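Local coordinates for uncharacterized protein MJ0690 (Methanocaldococcus jannaschii, PDB 3K32) that is of unknown function but carries a PP-loop signature in a HUP-type domain, probably binds a nucleotide, and may be a tRNA methyltransferase subunit, at residues S151-E157 against R195-K201; P33-N39 against F58-T64; L12-G16 against L48-A53. All coordinates share one frame; numbering follows the deposited sequence.

Interaction 1. Residues S151-E157 against R195-K201; sequences SEFFILE and RVVGLKK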
loop_
_atom_site.group_PDB
_atom_site.type_symbol
_atom_site.label_atom_id
_atom_site.label_comp_id
_atom_site.label_asym_id
_atom_site.label_seq_id
_atom_site.Cartn_x
_atom_site.Cartn_y
_atom_site.Cartn_z
ATOM N N SER B 151 -4.334 14.975 -7.483
ATOM C CA SER B 151 -4.285 16.189 -8.265
ATOM C C SER B 151 -3.407 16.023 -9.517
ATOM O O SER B 151 -3.526 16.786 -10.472
ATOM C CB SER B 151 -3.843 17.373 -7.403
ATOM O OG SER B 151 -2.476 17.266 -7.055
ATOM N N GLU B 152 -2.542 15.017 -9.526
ATOM C CA GLU B 152 -1.746 14.764 -10.721
ATOM C C GLU B 152 -2.501 13.977 -11.788
ATOM O O GLU B 152 -2.298 14.191 -12.979
ATOM C CB GLU B 152 -0.436 14.072 -10.377
ATOM C CG GLU B 152 0.743 15.001 -10.434
ATOM C CD GLU B 152 1.873 14.423 -11.249
ATOM O OE1 GLU B 152 1.815 14.505 -12.493
ATOM O OE2 GLU B 152 2.815 13.874 -10.644
ATOM N N PHE B 153 -3.378 13.076 -11.364
ATOM C CA PHE B 153 -4.133 12.263 -12.316
ATOM C C PHE B 153 -5.471 12.881 -12.710
ATOM O O PHE B 153 -5.912 12.748 -13.849
ATOM C CB PHE B 153 -4.368 10.854 -11.764
ATOM C CG PHE B 153 -3.212 9.923 -11.964
ATOM C CD1 PHE B 153 -3.143 9.123 -13.079
ATOM C CD2 PHE B 153 -2.197 9.849 -11.033
ATOM C CE1 PHE B 153 -2.082 8.264 -13.257
ATOM C CE2 PHE B 153 -1.132 8.996 -11.209
ATOM C CZ PHE B 153 -1.074 8.201 -12.318
ATOM N N PHE B 154 -6.119 13.560 -11.772
ATOM C CA PHE B 154 -7.511 13.927 -11.983
ATOM C C PHE B 154 -7.804 15.412 -12.011
ATOM O O PHE B 154 -7.150 16.214 -11.346
ATOM C CB PHE B 154 -8.402 13.254 -10.941
ATOM C CG PHE B 154 -8.211 11.761 -10.847
ATOM C CD1 PHE B 154 -8.523 10.939 -11.916
ATOM C CD2 PHE B 154 -7.745 11.179 -9.671
ATOM C CE1 PHE B 154 -8.346 9.561 -11.824
ATOM C CE2 PHE B 154 -7.577 9.798 -9.565
ATOM C CZ PHE B 154 -7.872 8.985 -10.643
ATOM N N ILE B 155 -8.798 15.769 -12.815
ATOM C CA ILE B 155 -9.432 17.062 -12.683
ATOM C C ILE B 155 -10.457 16.933 -11.565
ATOM O O ILE B 155 -11.245 15.971 -11.532
ATOM C CB ILE B 155 -10.113 17.479 -13.979
ATOM C CG1 ILE B 155 -9.096 17.436 -15.114
ATOM C CG2 ILE B 155 -10.657 18.899 -13.853
ATOM C CD1 ILE B 155 -8.005 18.453 -14.946
ATOM N N LEU B 156 -10.432 17.880 -10.634
ATOM C CA LEU B 156 -11.233 17.754 -9.419
ATOM C C LEU B 156 -12.180 18.929 -9.157
ATOM O O LEU B 156 -11.951 20.053 -9.622
ATOM C CB LEU B 156 -10.311 17.555 -8.219
ATOM C CG LEU B 156 -9.393 16.340 -8.307
ATOM C CD1 LEU B 156 -8.380 16.345 -7.151
ATOM C CD2 LEU B 156 -10.226 15.060 -8.327
ATOM N N GLU B 157 -13.241 18.659 -8.399
ATOM C CA GLU B 157 -14.195 19.696 -8.027
ATOM C C GLU B 157 -14.907 19.313 -6.750
ATOM O O GLU B 157 -15.132 18.135 -6.516
ATOM C CB GLU B 157 -15.223 19.879 -9.130
ATOM C CG GLU B 157 -15.691 21.299 -9.289
ATOM C CD GLU B 157 -16.798 21.417 -10.307
ATOM O OE1 GLU B 157 -16.745 22.354 -11.132
ATOM O OE2 GLU B 157 -17.713 20.564 -10.285
ATOM N N ARG B 195 -15.357 15.650 -6.437
ATOM C CA ARG B 195 -15.734 14.897 -7.625
ATOM C C ARG B 195 -14.560 14.783 -8.601
ATOM O O ARG B 195 -13.927 15.780 -8.955
ATOM C CB ARG B 195 -16.939 15.558 -8.307
ATOM C CG ARG B 195 -17.481 14.808 -9.510
ATOM C CD ARG B 195 -18.769 15.445 -10.026
ATOM N NE ARG B 195 -19.776 15.529 -8.968
ATOM C CZ ARG B 195 -20.971 16.104 -9.100
ATOM N NH1 ARG B 195 -21.324 16.651 -10.257
ATOM N NH2 ARG B 195 -21.816 16.129 -8.071
ATOM N N VAL B 196 -14.263 13.555 -9.008
ATOM C CA VAL B 196 -13.391 13.340 -10.141
ATOM C C VAL B 196 -14.181 13.753 -11.364
ATOM O O VAL B 196 -15.147 13.087 -11.742
ATOM C CB VAL B 196 -12.992 11.854 -10.291
ATOM C CG1 VAL B 196 -12.388 11.605 -11.663
ATOM C CG2 VAL B 196 -12.015 11.449 -9.196
ATOM N N VAL B 197 -13.795 14.864 -11.973
ATOM C CA VAL B 197 -14.493 15.299 -13.173
ATOM C C VAL B 197 -13.797 14.840 -14.461
ATOM O O VAL B 197 -14.440 14.632 -15.484
ATOM C CB VAL B 197 -14.764 16.814 -13.170
ATOM C CG1 VAL B 197 -13.534 17.575 -12.735
ATOM C CG2 VAL B 197 -15.251 17.277 -14.539
ATOM N N GLY B 198 -12.488 14.644 -14.404
ATOM C CA GLY B 198 -11.779 14.194 -15.580
ATOM C C GLY B 198 -10.386 13.708 -15.302
ATOM O O GLY B 198 -9.928 13.692 -14.151
ATOM N N LEU B 199 -9.712 13.313 -16.375
ATOM C CA LEU B 199 -8.335 12.825 -16.303
ATOM C C LEU B 199 -7.340 13.857 -16.794
ATOM O O LEU B 199 -7.556 14.485 -17.825
ATOM C CB LEU B 199 -8.187 11.598 -17.169
ATOM C CG LEU B 199 -8.874 10.375 -16.605
ATOM C CD1 LEU B 199 -9.004 9.313 -17.684
ATOM C CD2 LEU B 199 -8.044 9.880 -15.429
ATOM N N LYS B 200 -6.234 14.018 -16.076
ATOM C CA LYS B 200 -5.200 14.949 -16.523
ATOM C C LYS B 200 -4.244 14.325 -17.525
ATOM O O LYS B 200 -3.462 15.032 -18.149
ATOM C CB LYS B 200 -4.451 15.547 -15.342
ATOM C CG LYS B 200 -5.343 16.497 -14.569
ATOM C CD LYS B 200 -4.802 16.840 -13.206
ATOM C CE LYS B 200 -4.281 18.246 -13.165
ATOM N NZ LYS B 200 -4.508 18.818 -11.809
ATOM N N LYS B 201 -4.336 13.005 -17.684
ATOM C CA LYS B 201 -3.506 12.247 -18.622
ATOM C C LYS B 201 -4.050 10.829 -18.775
ATOM O O LYS B 201 -4.831 10.356 -17.948
ATOM C CB LYS B 201 -2.045 12.201 -18.145
ATOM C CG LYS B 201 -1.904 11.963 -16.647
ATOM C CD LYS B 201 -0.511 11.504 -16.242
ATOM C CE LYS B 201 -0.417 11.365 -14.727
ATOM N NZ LYS B 201 0.792 10.619 -14.281
HETATM O O HOH W 1 -6.362 18.886 -9.508
#
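Lys-201 lays the end of its side chain over one face of the Phe-153 ring. Lys-201 CE makes a CH-pi contact 3.9 Å from the centroid of the Phe-153 ring, and Lys-201 NZ a cation-pi contact. Phe-153 also packs on Leu-29 of the second subunit. The backbones form a two-stranded antiparallel sheet interrupted by a classic beta bulge. Val-197 and Gly-198 both face Ile-155. Ile-155 O accepts Val-197 N at 2.8 Å and, more weakly, Gly-198 N at 3.4 Å. Val-197 CG1 packs on Ile-155 CG2 beside the bulge. On the other side of the sheet, the Phe-154 ring lies between Phe-153 CB over one face and Val-196 CG2 over the opposite face, offset toward the rim. Leu-199 CD2 meets Phe-154 CE1 at 3.6 Å. This ring also packs on helix 17-28, so it ties the small sheet to the rest of the domain. Lys-200 crosses Ile-155 at about a right angle, and its chain bends at chi3 and chi4 (107° and 147°). That bend brings Lys-200 NZ back to hydrogen-bond Ser-151 O at 2.6 Å, in the carbonyl plane. A water accepts from Lys-200 NZ at 3.0 Å and donates weakly to Phe-154 O.

Interaction 2. Residues P33-N39 against F58-T64; sequences PHLITIN and FKHKVIT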
loop_
_atom_site.group_PDB
_atom_site.type_symbol
_atom_site.label_atom_id
_atom_site.label_comp_id
_atom_site.label_asym_id
_atom_site.label_seq_id
_atom_site.Cartn_x
_atom_site.Cartn_y
_atom_site.Cartn_z
ATOM N N PRO B 33 -9.315 -4.218 -14.165
ATOM C CA PRO B 33 -10.133 -3.872 -13.003
ATOM C C PRO B 33 -11.624 -3.885 -13.316
ATOM O O PRO B 33 -12.076 -3.231 -14.252
ATOM C CB PRO B 33 -9.701 -2.432 -12.677
ATOM C CG PRO B 33 -8.512 -2.161 -13.529
ATOM C CD PRO B 33 -8.697 -3.022 -14.746
ATOM N N HIS B 34 -12.377 -4.647 -12.537
ATOM C CA HIS B 34 -13.827 -4.618 -12.616
ATOM C C HIS B 34 -14.333 -3.888 -11.378
ATOM O O HIS B 34 -14.390 -4.457 -10.280
ATOM C CB HIS B 34 -14.382 -6.037 -12.712
ATOM C CG HIS B 34 -14.013 -6.740 -13.986
ATOM N ND1 HIS B 34 -12.707 -7.020 -14.329
ATOM C CD2 HIS B 34 -14.777 -7.206 -15.002
ATOM C CE1 HIS B 34 -12.681 -7.630 -15.501
ATOM N NE2 HIS B 34 -13.923 -7.760 -15.930
ATOM N N LEU B 35 -14.646 -2.610 -11.552
ATOM C CA LEU B 35 -15.170 -1.794 -10.466
ATOM C C LEU B 35 -16.532 -2.310 -10.042
ATOM O O LEU B 35 -17.408 -2.550 -10.881
ATOM C CB LEU B 35 -15.279 -0.326 -10.897
ATOM C CG LEU B 35 -14.006 0.519 -10.835
ATOM C CD1 LEU B 35 -12.776 -0.288 -11.170
ATOM C CD2 LEU B 35 -14.103 1.770 -11.717
ATOM N N ILE B 36 -16.700 -2.489 -8.742
ATOM C CA ILE B 36 -17.992 -2.859 -8.185
ATOM C C ILE B 36 -18.400 -1.986 -6.967
ATOM O O ILE B 36 -17.586 -1.627 -6.102
ATOM C CB ILE B 36 -18.036 -4.352 -7.834
ATOM C CG1 ILE B 36 -17.211 -4.615 -6.593
ATOM C CG2 ILE B 36 -17.535 -5.214 -8.989
ATOM C CD1 ILE B 36 -18.060 -4.626 -5.358
ATOM N N THR B 37 -19.673 -1.637 -6.933
ATOM C CA THR B 37 -20.247 -0.835 -5.872
ATOM C C THR B 37 -21.404 -1.608 -5.241
ATOM O O THR B 37 -22.346 -2.001 -5.929
ATOM C CB THR B 37 -20.809 0.500 -6.427
ATOM O OG1 THR B 37 -19.792 1.193 -7.152
ATOM C CG2 THR B 37 -21.299 1.391 -5.304
ATOM N N ILE B 38 -21.324 -1.830 -3.939
ATOM C CA ILE B 38 -22.399 -2.469 -3.210
ATOM C C ILE B 38 -23.641 -1.596 -3.186
ATOM O O ILE B 38 -23.547 -0.374 -3.040
ATOM C CB ILE B 38 -22.000 -2.747 -1.750
ATOM C CG1 ILE B 38 -20.826 -3.728 -1.689
ATOM C CG2 ILE B 38 -23.199 -3.240 -0.936
ATOM C CD1 ILE B 38 -20.901 -4.836 -2.711
ATOM N N ASN B 39 -24.798 -2.238 -3.339
ATOM C CA ASN B 39 -26.098 -1.630 -3.039
ATOM C C ASN B 39 -26.944 -2.522 -2.125
ATOM O O ASN B 39 -26.920 -3.751 -2.233
ATOM C CB ASN B 39 -26.881 -1.312 -4.316
ATOM C CG ASN B 39 -28.086 -0.457 -4.038
ATOM O OD1 ASN B 39 -29.228 -0.890 -4.199
ATOM N ND2 ASN B 39 -27.840 0.759 -3.554
ATOM N N PHE B 58 -13.581 2.392 -16.989
ATOM C CA PHE B 58 -13.543 1.047 -16.417
ATOM C C PHE B 58 -14.909 0.389 -16.404
ATOM O O PHE B 58 -15.928 1.058 -16.230
ATOM C CB PHE B 58 -12.969 1.068 -15.003
ATOM C CG PHE B 58 -11.508 1.372 -14.956
ATOM C CD1 PHE B 58 -10.638 0.781 -15.867
ATOM C CD2 PHE B 58 -10.994 2.239 -14.007
ATOM C CE1 PHE B 58 -9.288 1.055 -15.832
ATOM C CE2 PHE B 58 -9.645 2.514 -13.966
ATOM C CZ PHE B 58 -8.787 1.914 -14.876
ATOM N N LYS B 59 -14.925 -0.923 -16.586
ATOM C CA LYS B 59 -16.165 -1.680 -16.484
ATOM C C LYS B 59 -16.768 -1.546 -15.076
ATOM O O LYS B 59 -16.058 -1.629 -14.073
ATOM C CB LYS B 59 -15.902 -3.145 -16.798
ATOM C CG LYS B 59 -15.181 -3.387 -18.094
ATOM C CD LYS B 59 -14.645 -4.814 -18.125
ATOM C CE LYS B 59 -13.634 -5.031 -19.254
ATOM N NZ LYS B 59 -12.341 -4.353 -18.986
ATOM N N HIS B 60 -18.076 -1.345 -14.990
ATOM C CA HIS B 60 -18.686 -1.169 -13.673
ATOM C C HIS B 60 -19.941 -2.004 -13.497
ATOM O O HIS B 60 -20.697 -2.216 -14.441
ATOM C CB HIS B 60 -18.982 0.308 -13.386
ATOM C CG HIS B 60 -19.560 0.564 -12.029
ATOM N ND1 HIS B 60 -18.778 0.743 -10.908
ATOM C CD2 HIS B 60 -20.844 0.709 -11.615
ATOM C CE1 HIS B 60 -19.554 0.971 -9.859
ATOM N NE2 HIS B 60 -20.812 0.951 -10.264
ATOM N N LYS B 61 -20.144 -2.459 -12.269
ATOM C CA LYS B 61 -21.254 -3.323 -11.916
ATOM C C LYS B 61 -21.730 -2.953 -10.517
ATOM O O LYS B 61 -20.922 -2.619 -9.651
ATOM C CB LYS B 61 -20.780 -4.778 -11.945
ATOM C CG LYS B 61 -21.844 -5.819 -11.652
ATOM C CD LYS B 61 -21.630 -7.043 -12.536
ATOM C CE LYS B 61 -21.473 -8.318 -11.736
ATOM N NZ LYS B 61 -20.205 -8.321 -10.961
ATOM N N VAL B 62 -23.036 -2.986 -10.288
ATOM C CA VAL B 62 -23.512 -2.876 -8.917
ATOM C C VAL B 62 -24.018 -4.212 -8.403
ATOM O O VAL B 62 -24.760 -4.908 -9.066
ATOM C CB VAL B 62 -24.554 -1.740 -8.675
ATOM C CG1 VAL B 62 -24.584 -0.730 -9.830
ATOM C CG2 VAL B 62 -25.918 -2.305 -8.356
ATOM N N ILE B 63 -23.573 -4.557 -7.207
ATOM C CA ILE B 63 -23.932 -5.790 -6.553
ATOM C C ILE B 63 -24.902 -5.506 -5.407
ATOM O O ILE B 63 -24.603 -4.728 -4.487
ATOM C CB ILE B 63 -22.674 -6.423 -5.996
ATOM C CG1 ILE B 63 -21.743 -6.764 -7.152
ATOM C CG2 ILE B 63 -23.011 -7.650 -5.145
ATOM C CD1 ILE B 63 -20.600 -7.622 -6.773
ATOM N N THR B 64 -26.066 -6.133 -5.459
ATOM C CA THR B 64 -27.085 -5.898 -4.451
ATOM C C THR B 64 -26.979 -6.916 -3.313
ATOM O O THR B 64 -26.991 -8.126 -3.545
ATOM C CB THR B 64 -28.483 -5.926 -5.086
ATOM O OG1 THR B 64 -28.497 -5.033 -6.207
ATOM C CG2 THR B 64 -29.544 -5.500 -4.083
HETATM O O HOH W 2 -12.393 -2.563 -16.957
#
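Leu-35 packs on Phe-58, with CD2 reaching Phe-58 CB at 3.5 Å and lying at the ring edge, near its plane. Pro-33 CG sits over one face of the same ring, offset toward the rim. Helix 17-28 touches Pro-33, Leu-35 and Phe-58 through Ala-23 and Lys-27. The backbone of Leu-35 is also used. Its O accepts Lys-61 N at 3.1 Å, while its N gives a weak bond to Lys-59 O. Lys-59 runs beside His-34, and its CD lies 3.7 Å from His-34 NE2. The lysine chain is extended as far as CE and then bends at chi4 (72°). Lys-59 NZ thus meets a water at 2.7 Å, and it also hydrogen-bonds to the side chain of Asn-32. The same water donates to Pro-33 O and accepts from Lys-59 N, so it bridges the strands at this end. Ile-63 fills the other end on the Ile-36 side of the sheet. Its CD1 meets Ile-36 CD1, and its CB meets Ile-38 CD1 at 4.1 Å. Ile-63 N donates to Thr-37 O, and Ile-63 O takes Asn-39 N at 2.7 Å in a nearly straight bond (171°). Thr-37 N donates to Lys-61 O one step earlier. Strand 59-64 is outermost in the parallel sheet of this chain, and helix 47-56 links it to strand 32-39 as a beta-alpha-beta crossover, consistent with the Rossmann-like fold of the HUP clan.

Interaction 3. Residues L12-G16 against L48-A53; sequences LFSGG and LAEETA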
loop_
_atom_site.group_PDB
_atom_site.type_symbol
_atom_site.label_atom_id
_atom_site.label_comp_id
_atom_site.label_asym_id
_atom_site.label_seq_id
_atom_site.Cartn_x
_atom_site.Cartn_y
_atom_site.Cartn_z
ATOM N N LEU B 12 -13.889 -2.998 -5.096
ATOM C CA LEU B 12 -14.899 -2.207 -4.416
ATOM C C LEU B 12 -14.611 -0.757 -4.730
ATOM O O LEU B 12 -13.477 -0.301 -4.629
ATOM C CB LEU B 12 -14.857 -2.456 -2.915
ATOM C CG LEU B 12 -15.499 -3.792 -2.553
ATOM C CD1 LEU B 12 -14.951 -4.336 -1.247
ATOM C CD2 LEU B 12 -17.020 -3.611 -2.491
ATOM N N PHE B 13 -15.637 -0.030 -5.134
ATOM C CA PHE B 13 -15.416 1.272 -5.730
ATOM C C PHE B 13 -16.540 2.227 -5.333
ATOM O O PHE B 13 -17.725 1.904 -5.479
ATOM C CB PHE B 13 -15.319 1.094 -7.244
ATOM C CG PHE B 13 -15.031 2.355 -8.004
ATOM C CD1 PHE B 13 -13.748 2.882 -8.045
ATOM C CD2 PHE B 13 -16.037 2.986 -8.729
ATOM C CE1 PHE B 13 -13.484 4.035 -8.762
ATOM C CE2 PHE B 13 -15.770 4.130 -9.463
ATOM C CZ PHE B 13 -14.492 4.661 -9.471
ATOM N N SER B 14 -16.157 3.394 -4.815
ATOM C CA SER B 14 -17.123 4.372 -4.307
ATOM C C SER B 14 -17.221 5.577 -5.224
ATOM O O SER B 14 -18.181 6.340 -5.152
ATOM C CB SER B 14 -16.700 4.874 -2.933
ATOM O OG SER B 14 -15.633 5.807 -3.078
ATOM N N GLY B 15 -16.207 5.765 -6.063
ATOM C CA GLY B 15 -16.187 6.892 -6.967
ATOM C C GLY B 15 -15.379 8.074 -6.456
ATOM O O GLY B 15 -15.159 9.023 -7.199
ATOM N N GLY B 16 -14.942 8.041 -5.196
ATOM C CA GLY B 16 -14.057 9.098 -4.699
ATOM C C GLY B 16 -12.673 9.068 -5.363
ATOM O O GLY B 16 -12.293 8.080 -6.004
ATOM N N LEU B 48 -23.138 7.930 -8.435
ATOM C CA LEU B 48 -21.864 8.638 -8.557
ATOM C C LEU B 48 -20.732 7.728 -9.069
ATOM O O LEU B 48 -20.021 8.051 -10.027
ATOM C CB LEU B 48 -21.487 9.261 -7.206
ATOM C CG LEU B 48 -20.374 10.322 -7.115
ATOM C CD1 LEU B 48 -19.096 9.752 -6.492
ATOM C CD2 LEU B 48 -20.087 10.976 -8.464
ATOM N N ALA B 49 -20.573 6.586 -8.415
ATOM C CA ALA B 49 -19.536 5.644 -8.778
ATOM C C ALA B 49 -19.652 5.253 -10.255
ATOM O O ALA B 49 -18.641 5.075 -10.942
ATOM C CB ALA B 49 -19.610 4.424 -7.883
ATOM N N GLU B 50 -20.888 5.131 -10.734
ATOM C CA GLU B 50 -21.158 4.772 -12.129
ATOM C C GLU B 50 -20.571 5.769 -13.108
ATOM O O GLU B 50 -19.772 5.408 -13.980
ATOM C CB GLU B 50 -22.660 4.648 -12.388
ATOM C CG GLU B 50 -23.181 3.231 -12.304
ATOM C CD GLU B 50 -24.562 3.068 -12.933
ATOM O OE1 GLU B 50 -25.538 3.632 -12.383
ATOM O OE2 GLU B 50 -24.664 2.362 -13.970
ATOM N N GLU B 51 -20.984 7.022 -12.961
ATOM C CA GLU B 51 -20.483 8.102 -13.792
ATOM C C GLU B 51 -18.953 8.126 -13.779
ATOM O O GLU B 51 -18.319 8.290 -14.821
ATOM C CB GLU B 51 -21.045 9.439 -13.304
ATOM C CG GLU B 51 -22.568 9.480 -13.245
ATOM C CD GLU B 51 -23.110 10.751 -12.586
ATOM O OE1 GLU B 51 -22.307 11.534 -12.028
ATOM O OE2 GLU B 51 -24.343 10.965 -12.629
ATOM N N THR B 52 -18.365 7.944 -12.599
ATOM C CA THR B 52 -16.919 8.004 -12.469
ATOM C C THR B 52 -16.190 6.890 -13.208
ATOM O O THR B 52 -15.139 7.134 -13.802
ATOM C CB THR B 52 -16.465 8.019 -11.016
ATOM O OG1 THR B 52 -17.124 9.083 -10.327
ATOM C CG2 THR B 52 -14.962 8.235 -10.958
ATOM N N ALA B 53 -16.751 5.682 -13.177
ATOM C CA ALA B 53 -16.186 4.556 -13.915
ATOM C C ALA B 53 -16.201 4.830 -15.413
ATOM O O ALA B 53 -15.240 4.520 -16.125
ATOM C CB ALA B 53 -16.943 3.252 -13.601
HETATM O O HOH W 3 -16.253 11.238 -8.397
#
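With chi1 at -178°, Phe-13 sends its ring away from its own backbone N and toward helix 47-56. A chi2 of 77° then turns the ring edge to the helix, and Phe-13 CE2 lies 3.4 Å from Ala-49 O, near the ring plane. Thr-52 is turned with CG2 opposite its backbone N, which puts that methyl at the ring edge, 3.9 Å from Phe-13 CZ. Ala-49 CB packs against Phe-13 CD2. The backbone then folds back on the ring: Gly-15 N sits over its centre, 3.7 Å above the plane. Replacing Phe-13 by alanine is likely to leave a gap beside Ala-49 and Thr-52 and to take away the ring on which Gly-15 N lies. Gly-15 CA comes within 4.0 Å of Ala-49 CA. A side chain at Gly-15 would clash with Leu-48 and Ala-49, and its positive phi of 97° also suits glycine. A water donates to Gly-15 O at 2.7 Å and lies 3.0 Å from Thr-52 OG1, joining loop and helix. Ser-14 OG accepts Gly-16 N at 3.2 Å in an ST turn and also hydrogen-bonds a glycerol, probably from the crystallisation liquor. Gly-16 is the N-cap of the next helix. The sequence Ser-Gly-Gly here opens an SGGKDS motif, the PP-loop signature, which in relatives binds the phosphates of ATP. The loop runs from strand 8-12 to helix 17-28, with Phe-13 also touching Leu-35 of strand 32-39 and Ser-20 of helix 17-28.

Following the chain from the N terminus, residues 12-16 come first and meet helix 47-56 in interaction 3, closing a loop of 31 residues. Strand 32-39 lies between those two segments and finds its partner, strand 59-64, only after the helix; interaction 2 closes a loop of 18. Interactions 2 and 3 therefore cross. They also touch, since Phe-13 probably hydrogen-bonds to Ile-36 O and Thr-37 OG1. Together they tie the PP-loop to the outer half of the parallel sheet and its connecting helix. Interaction 1 comes later in series and closes a separate loop of 37 residues near the C terminus. It meets interaction 3 where Val-196 packs on Thr-52, but stays about 7 Å from interaction 2 at the nearest atoms.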